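PDB 6F8S: putative Killer protein from Pseudomonas putida, which probably acts as the toxin of a HigB-like (RelE-type) type II toxin-antitoxin pair, perhaps cleaving mRNA on the ribosome as relatives do. Local coordinates for residues B[73-85]-B[89-98]. Sequence-based numbering, arbitrary orientation.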
ATOM      1  N   ARG B  73       9.784 -19.292   9.531  1.00 63.11           N
ATOM      2  CA  ARG B  73       9.453 -19.903  10.804  1.00 63.69           C
ATOM      3  C   ARG B  73       8.201 -19.266  11.395  1.00 63.05           C
ATOM      4  O   ARG B  73       8.113 -18.045  11.470  1.00 63.71           O
ATOM      5  CB  ARG B  73      10.635 -19.758  11.768  1.00 68.93           C
ATOM      6  CG  ARG B  73      10.502 -20.502  13.107  1.00 71.95           C
ATOM      7  CD  ARG B  73      11.850 -20.546  13.836  1.00 69.59           C
ATOM      8  NE  ARG B  73      11.812 -21.336  15.064  1.00 67.93           N
ATOM      9  CZ  ARG B  73      11.360 -20.887  16.233  1.00 71.16           C
ATOM     10  NH1 ARG B  73      10.893 -19.649  16.338  1.00 68.59           N
ATOM     11  NH2 ARG B  73      11.361 -21.679  17.300  1.00 72.87           N
ATOM     12  N   VAL B  74       7.230 -20.087  11.785  1.00 63.77           N
ATOM     13  CA  VAL B  74       6.133 -19.638  12.647  1.00 64.58           C
ATOM     14  C   VAL B  74       6.472 -20.005  14.101  1.00 63.19           C
ATOM     15  O   VAL B  74       6.387 -19.168  15.001  1.00 61.17           O
ATOM     16  CB  VAL B  74       4.769 -20.263  12.246  1.00 65.38           C
ATOM     17  CG1 VAL B  74       3.712 -19.974  13.311  1.00 63.51           C
ATOM     18  CG2 VAL B  74       4.306 -19.738  10.896  1.00 54.75           C
ATOM     19  N   ASN B  75       6.850 -21.266  14.321  1.00 57.40           N
ATOM     20  CA  ASN B  75       7.534 -21.663  15.549  1.00 58.82           C
ATOM     21  C   ASN B  75       8.437 -22.866  15.278  1.00 60.77           C
ATOM     22  O   ASN B  75       8.746 -23.161  14.117  1.00 61.32           O
ATOM     23  CB  ASN B  75       6.538 -21.954  16.689  1.00 54.88           C
ATOM     24  CG  ASN B  75       5.546 -23.086  16.376  1.00 55.90           C
ATOM     25  OD1 ASN B  75       5.781 -23.972  15.545  1.00 54.47           O
ATOM     26  ND2 ASN B  75       4.424 -23.057  17.073  1.00 60.04           N
ATOM     27  N   ASP B  76       8.863 -23.552  16.335  1.00 57.21           N
ATOM     28  CA  ASP B  76       9.762 -24.690  16.182  1.00 62.18           C
ATOM     29  C   ASP B  76       9.126 -25.829  15.366  1.00 66.00           C
ATOM     30  O   ASP B  76       9.825 -26.644  14.759  1.00 65.71           O
ATOM     31  CB  ASP B  76      10.207 -25.212  17.556  1.00 67.40           C
ATOM     32  CG  ASP B  76       9.071 -25.873  18.337  1.00 74.93           C
ATOM     33  OD1 ASP B  76       7.891 -25.505  18.125  1.00 79.10           O
ATOM     34  OD2 ASP B  76       9.348 -26.770  19.171  1.00 81.25           O
ATOM     35  N   GLN B  77       7.797 -25.873  15.341  1.00 62.25           N
ATOM     36  CA  GLN B  77       7.084 -26.951  14.659  1.00 63.25           C
ATOM     37  C   GLN B  77       6.630 -26.534  13.247  1.00 57.15           C
ATOM     38  O   GLN B  77       6.829 -27.272  12.287  1.00 57.11           O
ATOM     39  CB  GLN B  77       5.873 -27.419  15.503  1.00 57.91           C
ATOM     40  CG  GLN B  77       5.151 -28.615  14.893  1.00 58.78           C
ATOM     41  CD  GLN B  77       3.854 -29.000  15.605  1.00 60.90           C
ATOM     42  OE1 GLN B  77       3.458 -28.374  16.593  1.00 62.39           O
ATOM     43  NE2 GLN B  77       3.187 -30.043  15.101  1.00 57.55           N
ATOM     44  N   TRP B  78       6.023 -25.355  13.125  1.00 56.84           N
ATOM     45  CA  TRP B  78       5.348 -24.969  11.886  1.00 53.60           C
ATOM     46  C   TRP B  78       6.072 -23.904  11.104  1.00 58.81           C
ATOM     47  O   TRP B  78       6.592 -22.942  11.678  1.00 57.31           O
ATOM     48  CB  TRP B  78       3.942 -24.460  12.172  1.00 54.32           C
ATOM     49  CG  TRP B  78       3.028 -25.487  12.721  1.00 56.57           C
ATOM     50  CD1 TRP B  78       2.621 -25.595  14.003  1.00 53.33           C
ATOM     51  CD2 TRP B  78       2.394 -26.556  12.001  1.00 56.89           C
ATOM     52  NE1 TRP B  78       1.770 -26.661  14.137  1.00 59.44           N
ATOM     53  CE2 TRP B  78       1.616 -27.271  12.922  1.00 60.24           C
ATOM     54  CE3 TRP B  78       2.414 -26.974  10.666  1.00 59.96           C
ATOM     55  CZ2 TRP B  78       0.857 -28.387  12.559  1.00 59.03           C
ATOM     56  CZ3 TRP B  78       1.659 -28.083  10.305  1.00 62.80           C
ATOM     57  CH2 TRP B  78       0.897 -28.780  11.251  1.00 59.57           C
ATOM     58  N   ARG B  79       6.064 -24.081   9.784  1.00 57.60           N
ATOM     59  CA  ARG B  79       6.590 -23.105   8.851  1.00 56.39           C
ATOM     60  C   ARG B  79       5.619 -22.842   7.712  1.00 60.69           C
ATOM     61  O   ARG B  79       4.962 -23.759   7.216  1.00 60.49           O
ATOM     62  CB  ARG B  79       7.921 -23.576   8.279  1.00 55.62           C
ATOM     63  CG  ARG B  79       9.080 -23.351   9.215  1.00 56.19           C
ATOM     64  CD  ARG B  79      10.369 -23.929   8.661  1.00 60.39           C
ATOM     65  NE  ARG B  79      11.495 -23.322   9.354  1.00 71.11           N
ATOM     66  CZ  ARG B  79      12.167 -22.265   8.907  1.00 67.43           C
ATOM     67  NH1 ARG B  79      11.851 -21.708   7.744  1.00 61.79           N
ATOM     68  NH2 ARG B  79      13.163 -21.769   9.619  1.00 67.19           N
ATOM     69  N   LEU B  80       5.553 -21.581   7.289  1.00 67.38           N
ATOM     70  CA  LEU B  80       4.842 -21.207   6.070  1.00 64.49           C
ATOM     71  C   LEU B  80       5.730 -21.388   4.844  1.00 60.89           C
ATOM     72  O   LEU B  80       6.736 -20.726   4.731  1.00 65.27           O
ATOM     73  CB  LEU B  80       4.359 -19.760   6.160  1.00 61.30           C
ATOM     74  CG  LEU B  80       3.170 -19.588   7.100  1.00 63.71           C
ATOM     75  CD1 LEU B  80       3.068 -18.162   7.590  1.00 59.61           C
ATOM     76  CD2 LEU B  80       1.879 -20.018   6.396  1.00 65.18           C
ATOM     77  N   CYS B  81       5.360 -22.308   3.956  1.00 64.55           N
ATOM     78  CA  CYS B  81       6.007 -22.470   2.646  1.00 68.63           C
ATOM     79  C   CYS B  81       5.296 -21.596   1.621  1.00 65.83           C
ATOM     80  O   CYS B  81       4.093 -21.360   1.731  1.00 63.77           O
ATOM     81  CB  CYS B  81       5.984 -23.940   2.177  1.00 71.17           C
ATOM     82  SG  CYS B  81       7.537 -24.876   2.372  1.00 85.71           S
ATOM     83  N   PHE B  82       6.040 -21.126   0.622  1.00 65.15           N
ATOM     84  CA  PHE B  82       5.470 -20.304  -0.452  1.00 62.89           C
ATOM     85  C   PHE B  82       6.430 -20.168  -1.630  1.00 67.82           C
ATOM     86  O   PHE B  82       7.639 -20.427  -1.513  1.00 66.21           O
ATOM     87  CB  PHE B  82       5.116 -18.900   0.055  1.00 61.45           C
ATOM     88  CG  PHE B  82       6.324 -18.096   0.483  1.00 57.91           C
ATOM     89  CD1 PHE B  82       6.793 -18.161   1.785  1.00 56.89           C
ATOM     90  CD2 PHE B  82       7.001 -17.301  -0.422  1.00 59.54           C
ATOM     91  CE1 PHE B  82       7.921 -17.433   2.174  1.00 60.15           C
ATOM     92  CE2 PHE B  82       8.121 -16.579  -0.037  1.00 59.91           C
ATOM     93  CZ  PHE B  82       8.578 -16.649   1.265  1.00 57.45           C
ATOM     94  N   THR B  83       5.886 -19.722  -2.755  1.00 64.80           N
ATOM     95  CA  THR B  83       6.718 -19.353  -3.885  1.00 67.46           C
ATOM     96  C   THR B  83       6.716 -17.835  -4.099  1.00 67.18           C
ATOM     97  O   THR B  83       5.667 -17.181  -4.090  1.00 64.19           O
ATOM     98  CB  THR B  83       6.270 -20.044  -5.176  1.00 69.57           C
ATOM     99  OG1 THR B  83       5.934 -21.409  -4.894  1.00 73.27           O
ATOM    100  CG2 THR B  83       7.387 -19.964  -6.238  1.00 69.27           C
ATOM    101  N   TRP B  84       7.903 -17.283  -4.292  1.00 68.50           N
ATOM    102  CA  TRP B  84       8.012 -15.873  -4.576  1.00 67.82           C
ATOM    103  C   TRP B  84       7.820 -15.577  -6.066  1.00 67.46           C
ATOM    104  O   TRP B  84       8.456 -16.201  -6.912  1.00 70.03           O
ATOM    105  CB  TRP B  84       9.361 -15.334  -4.109  1.00 63.87           C
ATOM    106  CG  TRP B  84       9.389 -13.884  -4.303  1.00 65.56           C
ATOM    107  CD1 TRP B  84      10.014 -13.205  -5.302  1.00 66.50           C
ATOM    108  CD2 TRP B  84       8.683 -12.906  -3.529  1.00 65.28           C
ATOM    109  NE1 TRP B  84       9.777 -11.862  -5.179  1.00 64.19           N
ATOM    110  CE2 TRP B  84       8.961 -11.648  -4.100  1.00 61.67           C
ATOM    111  CE3 TRP B  84       7.862 -12.975  -2.394  1.00 59.77           C
ATOM    112  CZ2 TRP B  84       8.448 -10.454  -3.575  1.00 58.39           C
ATOM    113  CZ3 TRP B  84       7.351 -11.796  -1.875  1.00 58.67           C
ATOM    114  CH2 TRP B  84       7.647 -10.549  -2.465  1.00 59.40           C
ATOM    115  N   THR B  85       6.923 -14.646  -6.380  1.00 82.98           N
ATOM    116  CA  THR B  85       6.806 -14.130  -7.735  1.00 80.20           C
ATOM    117  C   THR B  85       7.013 -12.626  -7.711  1.00 83.53           C
ATOM    118  O   THR B  85       7.140 -12.023  -6.639  1.00 82.38           O
ATOM    119  CB  THR B  85       5.435 -14.440  -8.392  1.00 83.14           C
ATOM    120  OG1 THR B  85       5.332 -13.735  -9.634  1.00 93.81           O
ATOM    121  CG2 THR B  85       4.309 -13.965  -7.557  1.00 80.42           C
ATOM    122  N   PRO B  89       3.933 -13.317  -2.639  1.00 71.25           N
ATOM    123  CA  PRO B  89       3.899 -14.738  -2.258  1.00 66.44           C
ATOM    124  C   PRO B  89       2.761 -15.505  -2.917  1.00 65.33           C
ATOM    125  O   PRO B  89       1.630 -15.041  -2.905  1.00 67.77           O
ATOM    126  CB  PRO B  89       3.707 -14.686  -0.744  1.00 63.49           C
ATOM    127  CG  PRO B  89       4.248 -13.354  -0.343  1.00 65.17           C
ATOM    128  CD  PRO B  89       3.889 -12.428  -1.469  1.00 69.57           C
ATOM    129  N   VAL B  90       3.064 -16.672  -3.476  1.00 59.75           N
ATOM    130  CA  VAL B  90       2.041 -17.509  -4.107  1.00 62.36           C
ATOM    131  C   VAL B  90       2.141 -18.957  -3.584  1.00 59.93           C
ATOM    132  O   VAL B  90       3.218 -19.393  -3.150  1.00 61.16           O
ATOM    133  CB  VAL B  90       2.178 -17.477  -5.665  1.00 63.24           C
ATOM    134  CG1 VAL B  90       3.310 -18.385  -6.135  1.00 60.78           C
ATOM    135  CG2 VAL B  90       0.873 -17.853  -6.334  1.00 62.93           C
ATOM    136  N   ASN B  91       1.034 -19.698  -3.631  1.00 65.98           N
ATOM    137  CA  ASN B  91       1.002 -21.078  -3.118  1.00 64.68           C
ATOM    138  C   ASN B  91       1.434 -21.195  -1.669  1.00 65.32           C
ATOM    139  O   ASN B  91       2.316 -22.004  -1.345  1.00 68.09           O
ATOM    140  CB  ASN B  91       1.898 -21.992  -3.946  1.00 65.08           C
ATOM    141  CG  ASN B  91       1.382 -22.196  -5.331  1.00 74.04           C
ATOM    142  OD1 ASN B  91       0.166 -22.304  -5.543  1.00 75.80           O
ATOM    143  ND2 ASN B  91       2.295 -22.230  -6.300  1.00 73.37           N
ATOM    144  N   VAL B  92       0.842 -20.381  -0.805  1.00 57.43           N
ATOM    145  CA  VAL B  92       1.212 -20.407   0.602  1.00 61.34           C
ATOM    146  C   VAL B  92       0.665 -21.679   1.280  1.00 63.55           C
ATOM    147  O   VAL B  92      -0.517 -21.989   1.176  1.00 64.70           O
ATOM    148  CB  VAL B  92       0.708 -19.144   1.305  1.00 56.70           C
ATOM    149  CG1 VAL B  92       1.103 -19.148   2.745  1.00 54.89           C
ATOM    150  CG2 VAL B  92       1.283 -17.911   0.596  1.00 60.23           C
ATOM    151  N   GLU B  93       1.548 -22.435   1.927  1.00 75.37           N
ATOM    152  CA  GLU B  93       1.178 -23.676   2.573  1.00 79.20           C
ATOM    153  C   GLU B  93       1.749 -23.722   3.980  1.00 82.04           C
ATOM    154  O   GLU B  93       2.612 -22.924   4.338  1.00 81.23           O
ATOM    155  CB  GLU B  93       1.691 -24.870   1.774  1.00 84.63           C
ATOM    156  CG  GLU B  93       1.606 -24.672   0.270  1.00 91.95           C
ATOM    157  CD  GLU B  93       2.510 -25.613  -0.519  1.00 98.77           C
ATOM    158  OE1 GLU B  93       3.243 -26.429   0.112  1.00 95.73           O
ATOM    159  OE2 GLU B  93       2.501 -25.498  -1.771  1.00 91.45           O
ATOM    160  N   ILE B  94       1.269 -24.649   4.795  1.00 65.66           N
ATOM    161  CA  ILE B  94       1.972 -24.923   6.036  1.00 64.06           C
ATOM    162  C   ILE B  94       2.650 -26.284   5.886  1.00 69.89           C
ATOM    163  O   ILE B  94       2.170 -27.172   5.171  1.00 70.28           O
ATOM    164  CB  ILE B  94       1.049 -24.890   7.283  1.00 62.65           C
ATOM    165  CG1 ILE B  94      -0.052 -25.940   7.185  1.00 62.67           C
ATOM    166  CG2 ILE B  94       0.453 -23.487   7.476  1.00 56.46           C
ATOM    167  CD1 ILE B  94      -0.828 -26.086   8.451  1.00 60.77           C
ATOM    168  N   VAL B  95       3.808 -26.408   6.519  1.00 75.78           N
ATOM    169  CA  VAL B  95       4.572 -27.638   6.517  1.00 73.58           C
ATOM    170  C   VAL B  95       5.107 -27.822   7.924  1.00 74.57           C
ATOM    171  O   VAL B  95       5.550 -26.856   8.550  1.00 74.09           O
ATOM    172  CB  VAL B  95       5.734 -27.603   5.490  1.00 76.75           C
ATOM    173  CG1 VAL B  95       6.677 -28.776   5.697  1.00 83.31           C
ATOM    174  CG2 VAL B  95       5.194 -27.636   4.075  1.00 79.25           C
ATOM    175  N   ASP B  96       5.046 -29.046   8.430  1.00 78.50           N
ATOM    176  CA  ASP B  96       5.680 -29.374   9.696  1.00 73.87           C
ATOM    177  C   ASP B  96       6.739 -30.443   9.443  1.00 81.37           C
ATOM    178  O   ASP B  96       6.409 -31.617   9.307  1.00 86.71           O
ATOM    179  CB  ASP B  96       4.623 -29.830  10.717  1.00 74.61           C
ATOM    180  CG  ASP B  96       5.211 -30.603  11.906  1.00 79.91           C
ATOM    181  OD1 ASP B  96       6.389 -30.391  12.285  1.00 81.46           O
ATOM    182  OD2 ASP B  96       4.466 -31.427  12.477  1.00 75.88           O
ATOM    183  N   TYR B  97       8.000 -30.028   9.356  1.00 92.91           N
ATOM    184  CA  TYR B  97       9.128 -30.958   9.339  1.00 99.16           C
ATOM    185  C   TYR B  97       9.447 -31.445  10.752  1.00100.58           C
ATOM    186  O   TYR B  97       9.939 -30.644  11.553  1.00103.95           O
ATOM    187  CB  TYR B  97      10.397 -30.298   8.787  1.00102.12           C
ATOM    188  CG  TYR B  97      10.314 -29.709   7.401  1.00105.08           C
ATOM    189  CD1 TYR B  97      10.640 -30.464   6.282  1.00104.64           C
ATOM    190  CD2 TYR B  97       9.964 -28.373   7.218  1.00103.16           C
ATOM    191  CE1 TYR B  97      10.585 -29.917   5.010  1.00106.97           C
ATOM    192  CE2 TYR B  97       9.911 -27.811   5.957  1.00101.56           C
ATOM    193  CZ  TYR B  97      10.218 -28.583   4.855  1.00109.55           C
ATOM    194  OH  TYR B  97      10.155 -27.987   3.608  1.00101.78           O
ATOM    195  N   HIS B  98       9.204 -32.716  11.091  1.00100.79           N
ATOM    196  CA  HIS B  98       8.550 -33.712  10.241  1.00101.07           C
ATOM    197  C   HIS B  98       7.717 -34.663  11.132  1.00103.90           C
ATOM    198  O   HIS B  98       8.273 -35.486  11.869  1.00103.21           O
ATOM    199  CB  HIS B  98       9.585 -34.487   9.416  1.00102.96           C
ATOM    200  OXT HIS B  98       6.475 -34.651  11.172  1.00 95.13           O
TER
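With chi1 of Q77 at -176° and the chain extended beyond it, the amide of Q77 runs out to D96, where a chi1 of 162° swings the carboxylate over to meet it. The resulting hydrogen bond, Q77 NE2 to D96 OD2 at 3.2 Å, is nearly straight and lies in the amide plane of Q77, yet reaches the oxygen from above the carboxylate plane. The same D96 sets its CB over one face of the W78 indole in a CH-pi contact, 3.8 Å from CB to the centroid of the six-membered ring, while I94 CD1 packs obliquely against W78 CZ3. N75 OD1 closes an Asx turn by accepting from Q77 N, extended to an Asx motif by W78 N.

Beyond this end the strands form an antiparallel ladder. R79 with V95, C81 with E93 and T83 with V90 are hydrogen-bonded pairs, with two backbone bonds each. A beta bulge shifts the register between C81 and T83, and the chain turns a corner at N91, which has a positive phi of 56°. L80 CD2 rests between V92 CG1 and I94 CG2, at 3.8 and 3.9 Å. Near the hairpin turn, P89 lies alongside W84, its CD 3.5 Å from CZ3 of the indole.

Within this chain the beta hairpin supplies the middle and one outer strand of the antiparallel sheet of the RelE-like fold. Strand 79-85 pairs on its other edge with strand 69-73, where R79 NH1 bonds S71 OG; L80 and P89 touch helix 31-44, and F82 and W84 meet L51 of helix 49-52.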